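Local coordinates for protein L-ornithine N(5)-monooxygenase (Pseudomonas aeruginosa, PDB 3S5W) that hydroxylates the side-chain nitrogen of L-ornithine with FAD, NADPH and molecular oxygen, the first step in making hydroxamate siderophores such as pyoverdin, at residues E60-D65 and Q143-E148; M257-S262 and H331-M336. One frame throughout, in Å; residues are numbered along the deposited sequence.

Both contacts pair two parallel strands in the sheet of a nucleotide-binding domain, one for each dinucleotide of this flavoprotein. Their centres lie about 42 Å apart, on opposite sides of the chain's centre, and they share no strand. Contact 1 is the more buried and belongs to the FAD sheet; the carboxylate of Asp65 accepts hydrogen bonds from the ribose of the FAD adenosine. Contact 2 sits nearer the surface, at the edge of the NADP(+) sheet, where Arg260 meets the phosphate on the ribose. An acid thus meets ribose hydroxyls at the adenosine end of FAD, an arginine the 2'-phosphate at that of NADP(+), while a sulfur-aromatic contact occurs in contact 2 and not in contact 1.

Contact 1. Residues E60-D65 and Q143-E148; sequences EVLFLD and QSRYGE. With FAD (flavin-adenine dinucleotide), chain C; PO4 (phosphate ion), chain D.
Phe63 and Asp65 join Gln143 and Arg145 in a parallel ladder of backbone bonds: Phe63 N to Gln143 O (2.8 Å), Arg145 N to Phe63 O, and Asp65 N to Arg145 O. Where the ladder ends, Glu148 N donates to Asp65 O. A water accepts from both Val61 N and Gln143 NE2, bridging the opposite end.

Among the side chains, Leu62 CD2 sits over the centre of one face of the Arg145 guanidinium, 3.5 Å from Arg145 CZ. A bend at chi2 (-75°) folds the arginine back along the strand, and Arg145 NH1 binds Ser144 O (2.9 Å). At the guanidinium's edge, NE and NH2 each donate to a phosphate ion, probably from the crystallisation liquor, which Arg179 also binds. Leu64 CD2 packs on Arg145 CB at 3.6 Å.

Asp65 carries the ligand contact: its OD1 accepts from FAD O2B and its OD2 from FAD O3B, both at 2.7 Å. This two-pronged grip on the ribose is characteristic of the acid ending the second strand of a Rossmann-type FAD domain. Phe38 N and Gln67 N also bind the carboxylate.

Strand 61-65 lies between strands 30-36 and 144-146; Phe63 packs against helix 40-56, while Leu62 and Leu64 reach Arg179 of strand 176-181.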
loop_
_atom_site.group_PDB
_atom_site.type_symbol
_atom_site.label_atom_id
_atom_site.label_comp_id
_atom_site.label_asym_id
_atom_site.label_seq_id
_atom_site.Cartn_x
_atom_site.Cartn_y
_atom_site.Cartn_z
ATOM N N GLU A 60 6.262 -26.317 -4.152
ATOM C CA GLU A 60 7.169 -25.670 -5.096
ATOM C C GLU A 60 6.656 -24.257 -5.404
ATOM O O GLU A 60 5.720 -24.091 -6.191
ATOM C CB GLU A 60 7.288 -26.507 -6.381
ATOM C CG GLU A 60 8.469 -27.485 -6.372
ATOM C CD GLU A 60 9.770 -26.821 -6.800
ATOM O OE1 GLU A 60 9.723 -25.933 -7.680
ATOM O OE2 GLU A 60 10.840 -27.183 -6.262
ATOM N N VAL A 61 7.280 -23.245 -4.791
ATOM C CA VAL A 61 6.706 -21.886 -4.766
ATOM C C VAL A 61 7.681 -20.800 -5.263
ATOM O O VAL A 61 8.868 -20.840 -4.955
ATOM C CB VAL A 61 6.135 -21.544 -3.329
ATOM C CG1 VAL A 61 5.513 -20.179 -3.289
ATOM C CG2 VAL A 61 5.097 -22.581 -2.888
ATOM N N LEU A 62 7.165 -19.848 -6.037
ATOM C CA LEU A 62 7.913 -18.646 -6.431
ATOM C C LEU A 62 7.107 -17.368 -6.195
ATOM O O LEU A 62 5.905 -17.321 -6.471
ATOM C CB LEU A 62 8.297 -18.664 -7.914
ATOM C CG LEU A 62 9.332 -19.659 -8.448
ATOM C CD1 LEU A 62 9.475 -19.419 -9.953
ATOM C CD2 LEU A 62 10.659 -19.484 -7.766
ATOM N N PHE A 63 7.788 -16.324 -5.733
ATOM C CA PHE A 63 7.165 -15.002 -5.662
ATOM C C PHE A 63 7.969 -14.051 -6.488
ATOM O O PHE A 63 9.154 -13.903 -6.244
ATOM C CB PHE A 63 7.096 -14.516 -4.209
ATOM C CG PHE A 63 6.275 -15.396 -3.332
ATOM C CD1 PHE A 63 4.875 -15.247 -3.278
ATOM C CD2 PHE A 63 6.884 -16.398 -2.573
ATOM C CE1 PHE A 63 4.117 -16.090 -2.483
ATOM C CE2 PHE A 63 6.127 -17.215 -1.760
ATOM C CZ PHE A 63 4.748 -17.074 -1.718
ATOM N N LEU A 64 7.333 -13.417 -7.465
ATOM C CA LEU A 64 8.010 -12.507 -8.387
ATOM C C LEU A 64 7.757 -11.057 -8.017
ATOM O O LEU A 64 6.603 -10.677 -7.783
ATOM C CB LEU A 64 7.529 -12.743 -9.835
ATOM C CG LEU A 64 7.460 -14.174 -10.403
ATOM C CD1 LEU A 64 7.186 -14.129 -11.918
ATOM C CD2 LEU A 64 8.671 -15.028 -10.094
ATOM N N ASP A 65 8.810 -10.256 -7.931
ATOM C CA ASP A 65 8.631 -8.850 -7.651
ATOM C C ASP A 65 9.390 -8.018 -8.648
ATOM O O ASP A 65 10.567 -8.258 -8.901
ATOM C CB ASP A 65 9.057 -8.487 -6.212
ATOM C CG ASP A 65 8.434 -7.170 -5.734
ATOM O OD1 ASP A 65 8.865 -6.081 -6.193
ATOM O OD2 ASP A 65 7.493 -7.217 -4.908
ATOM N N GLN A 143 12.829 -18.894 -2.992
ATOM C CA GLN A 143 11.485 -18.688 -3.498
ATOM C C GLN A 143 11.248 -17.335 -4.155
ATOM O O GLN A 143 10.276 -17.161 -4.861
ATOM C CB GLN A 143 10.455 -18.933 -2.399
ATOM C CG GLN A 143 10.446 -20.386 -1.931
ATOM C CD GLN A 143 9.476 -20.664 -0.833
ATOM O OE1 GLN A 143 9.090 -19.771 -0.067
ATOM N NE2 GLN A 143 9.063 -21.926 -0.734
ATOM N N SER A 144 12.110 -16.363 -3.941
ATOM C CA SER A 144 11.840 -15.045 -4.498
ATOM C C SER A 144 12.573 -14.839 -5.827
ATOM O O SER A 144 13.663 -15.370 -6.017
ATOM C CB SER A 144 12.234 -13.969 -3.491
ATOM O OG SER A 144 13.629 -14.008 -3.267
ATOM N N ARG A 145 11.964 -14.086 -6.736
ATOM C CA ARG A 145 12.635 -13.630 -7.943
ATOM C C ARG A 145 12.430 -12.145 -8.058
ATOM O O ARG A 145 11.340 -11.707 -8.425
ATOM C CB ARG A 145 12.072 -14.343 -9.186
ATOM C CG ARG A 145 12.200 -15.868 -9.129
ATOM C CD ARG A 145 13.646 -16.311 -9.389
ATOM N NE ARG A 145 13.740 -17.764 -9.417
ATOM C CZ ARG A 145 13.970 -18.553 -8.360
ATOM N NH1 ARG A 145 14.148 -18.049 -7.132
ATOM N NH2 ARG A 145 14.023 -19.873 -8.535
ATOM N N TYR A 146 13.470 -11.373 -7.759
ATOM C CA TYR A 146 13.426 -9.911 -7.939
ATOM C C TYR A 146 13.750 -9.448 -9.346
ATOM O O TYR A 146 14.337 -10.204 -10.134
ATOM C CB TYR A 146 14.332 -9.216 -6.941
ATOM C CG TYR A 146 13.877 -9.423 -5.510
ATOM C CD1 TYR A 146 12.743 -8.738 -5.007
ATOM C CD2 TYR A 146 14.549 -10.313 -4.670
ATOM C CE1 TYR A 146 12.312 -8.933 -3.684
ATOM C CE2 TYR A 146 14.127 -10.514 -3.333
ATOM C CZ TYR A 146 13.014 -9.825 -2.858
ATOM O OH TYR A 146 12.630 -10.027 -1.562
ATOM N N GLY A 147 13.363 -8.209 -9.652
ATOM C CA GLY A 147 13.507 -7.623 -10.984
ATOM C C GLY A 147 12.660 -8.290 -12.076
ATOM O O GLY A 147 13.064 -8.305 -13.236
ATOM N N GLU A 148 11.510 -8.853 -11.710
ATOM C CA GLU A 148 10.621 -9.511 -12.656
ATOM C C GLU A 148 9.221 -8.946 -12.520
ATOM O O GLU A 148 8.580 -9.116 -11.466
ATOM C CB GLU A 148 10.570 -11.012 -12.391
ATOM C CG GLU A 148 11.871 -11.764 -12.706
ATOM C CD GLU A 148 11.632 -13.229 -13.026
ATOM O OE1 GLU A 148 10.557 -13.551 -13.577
ATOM O OE2 GLU A 148 12.507 -14.064 -12.719
HETATM P PA FAD C . 2.728 -3.918 -1.422
HETATM O O1A FAD C . 2.268 -2.722 -2.165
HETATM O O2A FAD C . 3.542 -3.630 -0.148
HETATM O O5B FAD C . 3.644 -4.849 -2.390
HETATM C C5B FAD C . 3.225 -5.090 -3.712
HETATM C C4B FAD C . 4.469 -5.596 -4.421
HETATM O O4B FAD C . 4.086 -5.983 -5.713
HETATM C C3B FAD C . 5.491 -4.475 -4.587
HETATM O O3B FAD C . 6.714 -4.847 -3.984
HETATM C C2B FAD C . 5.625 -4.299 -6.105
HETATM O O2B FAD C . 6.979 -4.141 -6.515
HETATM C C1B FAD C . 5.114 -5.610 -6.619
HETATM N N9A FAD C . 4.457 -5.570 -7.921
HETATM C C8A FAD C . 3.421 -4.741 -8.339
HETATM N N7A FAD C . 3.076 -5.120 -9.606
HETATM C C5A FAD C . 3.858 -6.176 -9.960
HETATM C C6A FAD C . 3.927 -6.942 -11.123
HETATM N N6A FAD C . 2.966 -6.853 -12.057
HETATM N N1A FAD C . 4.865 -7.970 -11.180
HETATM C C2A FAD C . 5.708 -8.263 -10.127
HETATM N N3A FAD C . 5.640 -7.502 -8.965
HETATM C C4A FAD C . 4.725 -6.477 -8.899
HETATM N N1 FAD C . -0.120 -0.265 6.351
HETATM C C2 FAD C . -0.045 -0.398 7.731
HETATM O O2 FAD C . -0.645 -1.296 8.297
HETATM N N3 FAD C . 0.706 0.481 8.483
HETATM C C4 FAD C . 1.411 1.502 7.894
HETATM O O4 FAD C . 2.111 2.241 8.607
HETATM C C4X FAD C . 1.328 1.655 6.497
HETATM N N5 FAD C . 2.012 2.688 5.872
HETATM C C5X FAD C . 1.919 2.844 4.499
HETATM C C6 FAD C . 2.615 3.894 3.881
HETATM C C7 FAD C . 2.542 4.078 2.506
HETATM C C7M FAD C . 3.309 5.234 1.914
HETATM C C8 FAD C . 1.747 3.226 1.749
HETATM C C8M FAD C . 1.623 3.363 0.259
HETATM C C9 FAD C . 1.053 2.181 2.351
HETATM C C9A FAD C . 1.143 1.962 3.732
HETATM N N10 FAD C . 0.450 0.919 4.357
HETATM C C10 FAD C . 0.533 0.784 5.739
HETATM C "C1'" FAD C . -0.442 -0.017 3.601
HETATM C "C2'" FAD C . 0.306 -1.042 2.723
HETATM O "O2'" FAD C . -0.627 -1.339 1.679
HETATM C "C3'" FAD C . 0.607 -2.292 3.535
HETATM O "O3'" FAD C . 1.402 -1.998 4.701
HETATM C "C4'" FAD C . 1.395 -3.338 2.706
HETATM O "O4'" FAD C . 2.495 -2.698 2.069
HETATM C "C5'" FAD C . 0.535 -4.150 1.703
HETATM O "O5'" FAD C . 1.304 -5.271 1.309
HETATM P P FAD C . 1.152 -5.982 -0.137
HETATM O O1P FAD C . 2.261 -7.004 -0.191
HETATM O O2P FAD C . -0.268 -6.469 -0.238
HETATM O O3P FAD C . 1.417 -4.793 -1.166
HETATM P P PO4 D . 13.399 -20.138 -12.231
HETATM O O1 PO4 D . 13.316 -20.971 -10.972
HETATM O O2 PO4 D . 12.069 -20.272 -12.940
HETATM O O3 PO4 D . 14.539 -20.660 -13.081
HETATM O O4 PO4 D . 13.693 -18.678 -11.940
HETATM O O HOH W 1 9.453 -23.657 -3.088
#

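Contact 2. Residues M257-S262 and H331-M336; sequences MILRAS and HAFRCM. With NAP (NADP nicotinamide-adenine-dinucleotide phosphate), chain F.
Met257 and Ile258 pair in parallel with Phe333 and Arg334, through bonds from Met257 N to Ala332 O, Arg334 N to Met257 O (2.8 Å) and Leu259 N to Arg334 O, with a further link past the end of the strands from Met336 N to Ala261 O.

Two side chains meet the Phe333 ring differently. Met257 SD lies at its edge, 5.4 Å from the ring centroid, a Met-aromatic contact, whereas Leu259 CD2 makes an off-centre CH-pi contact, 3.8 Å from Phe333 CE1. With Phe333 CG anti to the backbone N (chi1 -172°), the ring lies alongside residues 257-259, within reach of both. Leu264 touches all three residues. Ile258 and Arg334 run side by side on the other face of the sheet, and the arginine's charge is met by a salt bridge to Asp256.

This is the edge of the five-stranded parallel sheet of the NADP(+) domain: strand 332-334 is an outermost strand of this sheet, and strand 253-258 is the second strand of a Rossmann-type unit, following the glycine-rich turn and helix 237-249, on which Met257 packs.

Just beyond that strand, Arg260 reads the cofactor's 2'-phosphate. Its NE donates to NAP O1X and its NH2 to NAP O3X, each at 2.8 Å and nearly straight (166° and 175°), with the phosphorus in the guanidinium plane. Extended from CG to NE, the side chain also lays one guanidinium face over the adenine, where NAP C6A lies 3.5 Å from Arg260 NH1.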
loop_
_atom_site.group_PDB
_atom_site.type_symbol
_atom_site.label_atom_id
_atom_site.label_comp_id
_atom_site.label_asym_id
_atom_site.label_seq_id
_atom_site.Cartn_x
_atom_site.Cartn_y
_atom_site.Cartn_z
ATOM N N MET A 257 -0.452 23.411 1.063
ATOM C CA MET A 257 -1.277 22.215 1.135
ATOM C C MET A 257 -2.607 22.606 0.545
ATOM O O MET A 257 -3.297 23.513 1.052
ATOM C CB MET A 257 -1.501 21.722 2.557
ATOM C CG MET A 257 -0.247 21.361 3.271
ATOM S SD MET A 257 -0.556 20.519 4.857
ATOM C CE MET A 257 -1.198 18.937 4.319
ATOM N N ILE A 258 -2.971 21.915 -0.523
ATOM C CA ILE A 258 -4.208 22.224 -1.226
ATOM C C ILE A 258 -5.154 21.051 -1.046
ATOM O O ILE A 258 -4.971 19.999 -1.652
ATOM C CB ILE A 258 -3.963 22.558 -2.731
ATOM C CG1 ILE A 258 -2.959 23.723 -2.859
ATOM C CG2 ILE A 258 -5.322 22.831 -3.460
ATOM C CD1 ILE A 258 -2.517 24.043 -4.292
ATOM N N LEU A 259 -6.184 21.240 -0.219
ATOM C CA LEU A 259 -7.100 20.153 0.063
ATOM C C LEU A 259 -8.532 20.657 -0.109
ATOM O O LEU A 259 -8.846 21.813 0.239
ATOM C CB LEU A 259 -6.882 19.553 1.473
ATOM C CG LEU A 259 -7.080 20.455 2.711
ATOM C CD1 LEU A 259 -7.427 19.612 3.928
ATOM C CD2 LEU A 259 -5.828 21.304 2.997
ATOM N N ARG A 260 -9.359 19.809 -0.707
ATOM C CA ARG A 260 -10.753 20.187 -0.960
ATOM C C ARG A 260 -11.588 20.101 0.344
ATOM O O ARG A 260 -12.596 20.776 0.469
ATOM C CB ARG A 260 -11.357 19.370 -2.117
ATOM C CG ARG A 260 -11.328 17.876 -1.927
ATOM C CD ARG A 260 -11.834 17.095 -3.149
ATOM N NE ARG A 260 -11.768 15.667 -2.857
ATOM C CZ ARG A 260 -12.057 14.699 -3.720
ATOM N NH1 ARG A 260 -12.419 14.999 -4.955
ATOM N NH2 ARG A 260 -11.971 13.429 -3.348
ATOM N N ALA A 261 -11.151 19.283 1.302
ATOM C CA ALA A 261 -11.829 19.193 2.601
ATOM C C ALA A 261 -11.493 20.406 3.479
ATOM O O ALA A 261 -10.610 21.206 3.147
ATOM C CB ALA A 261 -11.476 17.867 3.305
ATOM N N SER A 262 -12.205 20.568 4.599
ATOM C CA SER A 262 -12.112 21.803 5.353
ATOM C C SER A 262 -10.952 21.850 6.341
ATOM O O SER A 262 -10.543 22.933 6.753
ATOM C CB SER A 262 -13.429 22.047 6.139
ATOM O OG SER A 262 -13.580 20.970 7.090
ATOM N N HIS A 331 4.614 29.175 4.044
ATOM C CA HIS A 331 3.663 28.165 3.587
ATOM C C HIS A 331 2.242 28.669 3.614
ATOM O O HIS A 331 1.961 29.636 4.307
ATOM C CB HIS A 331 3.747 26.951 4.514
ATOM C CG HIS A 331 5.104 26.342 4.542
ATOM N ND1 HIS A 331 5.799 26.086 5.708
ATOM C CD2 HIS A 331 5.910 25.961 3.531
ATOM C CE1 HIS A 331 6.972 25.554 5.410
ATOM N NE2 HIS A 331 7.063 25.470 4.096
ATOM N N ALA A 332 1.365 27.988 2.882
ATOM C CA ALA A 332 -0.065 28.291 2.856
ATOM C C ALA A 332 -0.893 27.017 3.058
ATOM O O ALA A 332 -0.596 25.939 2.501
ATOM C CB ALA A 332 -0.445 29.005 1.548
ATOM N N PHE A 333 -1.926 27.145 3.882
ATOM C CA PHE A 333 -2.857 26.064 4.138
ATOM C C PHE A 333 -4.145 26.384 3.356
ATOM O O PHE A 333 -5.006 27.126 3.832
ATOM C CB PHE A 333 -3.152 25.949 5.641
ATOM C CG PHE A 333 -3.961 24.745 6.000
ATOM C CD1 PHE A 333 -3.388 23.472 5.955
ATOM C CD2 PHE A 333 -5.287 24.883 6.399
ATOM C CE1 PHE A 333 -4.149 22.333 6.271
ATOM C CE2 PHE A 333 -6.059 23.762 6.727
ATOM C CZ PHE A 333 -5.483 22.468 6.623
ATOM N N ARG A 334 -4.259 25.854 2.148
ATOM C CA ARG A 334 -5.409 26.154 1.270
ATOM C C ARG A 334 -6.475 25.088 1.379
ATOM O O ARG A 334 -6.584 24.228 0.521
ATOM C CB ARG A 334 -4.945 26.376 -0.170
ATOM C CG ARG A 334 -3.839 27.460 -0.239
ATOM C CD ARG A 334 -3.239 27.509 -1.625
ATOM N NE ARG A 334 -3.608 28.723 -2.310
ATOM C CZ ARG A 334 -2.854 29.808 -2.353
ATOM N NH1 ARG A 334 -1.678 29.828 -1.748
ATOM N NH2 ARG A 334 -3.275 30.869 -3.006
ATOM N N CYS A 335 -7.259 25.153 2.461
ATOM C CA CYS A 335 -8.345 24.213 2.670
ATOM C C CYS A 335 -9.548 24.665 1.832
ATOM O O CYS A 335 -9.537 25.768 1.311
ATOM C CB CYS A 335 -8.700 24.055 4.151
ATOM S SG CYS A 335 -8.802 25.630 5.062
ATOM N N MET A 336 -10.509 23.767 1.658
ATOM C CA MET A 336 -11.717 23.979 0.820
ATOM C C MET A 336 -11.356 24.430 -0.602
ATOM O O MET A 336 -12.081 25.239 -1.201
ATOM C CB MET A 336 -12.702 24.982 1.471
ATOM C CG MET A 336 -13.315 24.457 2.789
ATOM S SD MET A 336 -14.417 25.727 3.459
ATOM C CE MET A 336 -13.344 27.158 3.670
HETATM P PA NAP F . -5.881 8.762 1.533
HETATM O O1A NAP F . -6.159 8.628 2.967
HETATM O O2A NAP F . -6.786 8.027 0.671
HETATM O O5B NAP F . -5.765 10.317 1.243
HETATM C C5B NAP F . -6.051 10.732 -0.041
HETATM C C4B NAP F . -6.078 12.242 0.063
HETATM O O4B NAP F . -6.123 12.664 -1.271
HETATM C C3B NAP F . -7.353 12.728 0.766
HETATM O O3B NAP F . -7.002 13.957 1.387
HETATM C C2B NAP F . -8.260 12.975 -0.452
HETATM O O2B NAP F . -9.162 14.018 -0.219
HETATM C C1B NAP F . -7.253 13.456 -1.524
HETATM N N9A NAP F . -7.813 13.231 -2.866
HETATM C C8A NAP F . -8.133 12.019 -3.441
HETATM N N7A NAP F . -8.637 12.231 -4.677
HETATM C C5A NAP F . -8.666 13.559 -4.882
HETATM C C6A NAP F . -9.108 14.331 -5.958
HETATM N N6A NAP F . -9.634 13.751 -7.031
HETATM N N1A NAP F . -9.014 15.688 -5.872
HETATM C C2A NAP F . -8.492 16.319 -4.775
HETATM N N3A NAP F . -8.052 15.558 -3.699
HETATM C C4A NAP F . -8.158 14.207 -3.754
HETATM O O3 NAP F . -4.346 8.390 1.194
HETATM P PN NAP F . -2.930 8.572 1.992
HETATM O O1N NAP F . -1.875 8.144 1.014
HETATM O O2N NAP F . -2.784 9.922 2.628
HETATM O O5D NAP F . -3.179 7.408 3.076
HETATM C C5D NAP F . -2.964 7.396 4.471
HETATM C C4D NAP F . -2.577 5.934 4.665
HETATM O O4D NAP F . -1.669 5.663 5.699
HETATM C C3D NAP F . -3.686 4.930 4.937
HETATM O O3D NAP F . -4.617 4.872 3.883
HETATM C C2D NAP F . -2.828 3.672 5.149
HETATM O O2D NAP F . -2.576 2.867 4.003
HETATM C C1D NAP F . -1.499 4.251 5.652
HETATM P P2B NAP F . -10.728 13.793 0.130
HETATM O O1X NAP F . -11.299 15.169 -0.188
HETATM O O2X NAP F . -10.711 13.423 1.601
HETATM O O3X NAP F . -11.262 12.663 -0.713
#